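Local atomic coordinates of glycosyltransferase Gtf1 (Streptococcus pneumoniae, PDB entry 4PQG), a protein that belongs to the GT-B clan of glycosyltransferases and carries, beside the two Rossmann-like lobes of that fold, an extended antiparallel beta-sheet domain. Residues D54-H58 and I82-S86. Residue numbers count along the deposited sequence, not the author numbering.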
ATOM      1  N   ASP A  54       8.886  -9.902   7.245  1.00 19.74           N
ATOM      2  CA  ASP A  54       9.962  -9.243   6.521  1.00 21.02           C
ATOM      3  C   ASP A  54      10.604  -8.197   7.402  1.00 20.32           C
ATOM      4  O   ASP A  54       9.953  -7.681   8.306  1.00 19.92           O
ATOM      5  CB  ASP A  54       9.383  -8.513   5.309  1.00 22.65           C
ATOM      6  CG  ASP A  54       8.904  -9.464   4.240  1.00 24.38           C
ATOM      7  OD1 ASP A  54       9.767 -10.073   3.584  1.00 24.99           O
ATOM      8  OD2 ASP A  54       7.680  -9.613   4.092  1.00 25.27           O
ATOM      9  N   ASN A  55      11.858  -7.860   7.110  1.00 19.42           N
ATOM     10  CA  ASN A  55      12.463  -6.644   7.632  1.00 19.47           C
ATOM     11  C   ASN A  55      11.717  -5.447   7.017  1.00 19.74           C
ATOM     12  O   ASN A  55      11.690  -5.304   5.804  1.00 18.22           O
ATOM     13  CB  ASN A  55      13.955  -6.599   7.253  1.00 20.21           C
ATOM     14  CG  ASN A  55      14.668  -5.363   7.784  1.00 20.68           C
ATOM     15  OD1 ASN A  55      14.037  -4.373   8.169  1.00 19.34           O
ATOM     16  ND2 ASN A  55      16.006  -5.422   7.812  1.00 20.89           N
ATOM     17  N   ILE A  56      11.113  -4.587   7.844  1.00 19.40           N
ATOM     18  CA  ILE A  56      10.321  -3.482   7.311  1.00 19.43           C
ATOM     19  C   ILE A  56      11.118  -2.584   6.341  1.00 20.37           C
ATOM     20  O   ILE A  56      10.557  -2.033   5.391  1.00 19.05           O
ATOM     21  CB  ILE A  56       9.593  -2.663   8.432  1.00 20.18           C
ATOM     22  CG1 ILE A  56       8.443  -1.829   7.825  1.00 19.93           C
ATOM     23  CG2 ILE A  56      10.581  -1.815   9.243  1.00 19.44           C
ATOM     24  CD1 ILE A  56       7.618  -1.032   8.823  1.00 20.40           C
ATOM     25  N   GLN A  57      12.429  -2.467   6.565  1.00 20.34           N
ATOM     26  CA  GLN A  57      13.276  -1.658   5.707  1.00 20.77           C
ATOM     27  C   GLN A  57      13.272  -2.204   4.269  1.00 20.42           C
ATOM     28  O   GLN A  57      13.319  -1.444   3.302  1.00 21.31           O
ATOM     29  CB  GLN A  57      14.708  -1.602   6.254  1.00 20.40           C
ATOM     30  CG  GLN A  57      15.605  -0.607   5.513  1.00 19.58           C
ATOM     31  CD  GLN A  57      16.144  -1.160   4.209  1.00 19.70           C
ATOM     32  OE1 GLN A  57      16.159  -2.366   4.005  1.00 20.48           O
ATOM     33  NE2 GLN A  57      16.590  -0.274   3.316  1.00 19.53           N
ATOM     34  N   HIS A  58      13.238  -3.518   4.128  1.00 20.67           N
ATOM     35  CA  HIS A  58      13.198  -4.108   2.786  1.00 20.92           C
ATOM     36  C   HIS A  58      11.969  -3.657   2.044  1.00 21.00           C
ATOM     37  O   HIS A  58      12.022  -3.375   0.849  1.00 21.27           O
ATOM     38  CB  HIS A  58      13.255  -5.620   2.858  1.00 20.24           C
ATOM     39  CG  HIS A  58      14.500  -6.150   3.507  1.00 20.55           C
ATOM     40  ND1 HIS A  58      14.615  -7.425   3.899  1.00 20.38           N
ATOM     41  CD2 HIS A  58      15.701  -5.523   3.845  1.00 21.68           C
ATOM     42  CE1 HIS A  58      15.838  -7.613   4.439  1.00 20.93           C
ATOM     43  NE2 HIS A  58      16.494  -6.452   4.409  1.00 20.38           N
ATOM     44  N   ILE A  82      16.355   1.842  11.489  1.00 22.28           N
ATOM     45  CA  ILE A  82      15.787   1.219  10.298  1.00 22.64           C
ATOM     46  C   ILE A  82      16.929   0.954   9.322  1.00 22.77           C
ATOM     47  O   ILE A  82      17.612   1.890   8.908  1.00 24.68           O
ATOM     48  CB  ILE A  82      14.724   2.134   9.637  1.00 22.87           C
ATOM     49  CG1 ILE A  82      13.539   2.382  10.590  1.00 23.72           C
ATOM     50  CG2 ILE A  82      14.236   1.549   8.313  1.00 22.89           C
ATOM     51  CD1 ILE A  82      12.751   1.128  10.946  1.00 22.69           C
ATOM     52  N   ALA A  83      17.128  -0.312   8.961  1.00 21.76           N
ATOM     53  CA  ALA A  83      18.285  -0.733   8.154  1.00 21.36           C
ATOM     54  C   ALA A  83      18.033  -2.065   7.443  1.00 20.62           C
ATOM     55  O   ALA A  83      17.227  -2.851   7.893  1.00 20.82           O
ATOM     56  CB  ALA A  83      19.521  -0.844   9.042  1.00 21.36           C
ATOM     57  N   PRO A  84      18.739  -2.326   6.330  1.00 22.49           N
ATOM     58  CA  PRO A  84      18.669  -3.635   5.678  1.00 22.04           C
ATOM     59  C   PRO A  84      19.228  -4.751   6.558  1.00 22.47           C
ATOM     60  O   PRO A  84      20.042  -4.475   7.449  1.00 24.64           O
ATOM     61  CB  PRO A  84      19.570  -3.470   4.447  1.00 22.60           C
ATOM     62  CG  PRO A  84      19.693  -1.997   4.221  1.00 22.80           C
ATOM     63  CD  PRO A  84      19.553  -1.357   5.565  1.00 22.52           C
ATOM     64  N   THR A  85      18.798  -5.987   6.314  1.00 21.77           N
ATOM     65  CA  THR A  85      19.366  -7.156   6.977  1.00 22.44           C
ATOM     66  C   THR A  85      20.783  -7.378   6.463  1.00 24.10           C
ATOM     67  O   THR A  85      21.001  -7.451   5.253  1.00 22.58           O
ATOM     68  CB  THR A  85      18.521  -8.437   6.769  1.00 22.60           C
ATOM     69  OG1 THR A  85      17.234  -8.281   7.393  1.00 22.20           O
ATOM     70  CG2 THR A  85      19.217  -9.661   7.375  1.00 20.81           C
ATOM     71  N   SER A  86      21.744  -7.451   7.382  1.00 24.69           N
ATOM     72  CA  SER A  86      23.134  -7.746   7.016  1.00 26.19           C
ATOM     73  C   SER A  86      23.746  -8.834   7.893  1.00 27.74           C
ATOM     74  O   SER A  86      24.889  -9.233   7.685  1.00 28.83           O
ATOM     75  CB  SER A  86      23.985  -6.482   7.046  1.00 26.32           C
ATOM     76  OG  SER A  86      23.893  -5.843   8.301  1.00 27.73           O
TER
HETATM   77  O   HOH W   1      14.666  -2.395  10.057  1.00 20.29           O
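Ile82 opens the contact with apolar packing: its CD1 lies 4.0 Å from Ile56 CG2, and its CG2 lies 3.8 Å from Gln57 CG, so one side chain covers the first two residues of the helix that starts at Ile56. Ala83 turns its CB away and contributes backbone instead. Its O accepts a hydrogen bond from Asn55 ND2 (2.8 Å, N-H...O angle 149°), and its N is linked weakly, at 3.4 Å, to a water that donates to Asn55 OD1 at 2.8 Å. Asn55 sits at the N-cap position, just before the helix, and its OD1 accepts from Gln57 N at 3.0 Å, a capping bond; one amide thus caps the helix with its oxygen and holds the loop with its nitrogen. Pro84 packs by van der Waals contact, its CA 3.3 Å from Gln57 OE1, while Gln57 NE2 is hydrogen-bonded to Asp67 OD1. At Thr85 the polar contacts resume. Thr85 N donates to His58 NE2 (3.0 Å) at a nearly linear 176°, at the ring edge, near its plane, which identifies NE2 as the unprotonated nitrogen. Asn55 ND2 makes its second bond to Thr85 OG1 (3.1 Å, 161°), and that hydroxyl is also hydrogen-bonded to Phe150 O. Altogether 326 Å² is buried. The capped helix, 56-63, is the connecting helix of a beta-alpha-beta crossover between parallel strands 42-47 and 70-72; the loop between helices 73-76 and 89-93 runs on toward the extended antiparallel sheet. Ile56 and Ile82 both touch Trp72 of edge strand 70-72, whereas Ser86 pairs through its backbone with Ser151, between strands 143-150 and 154-163.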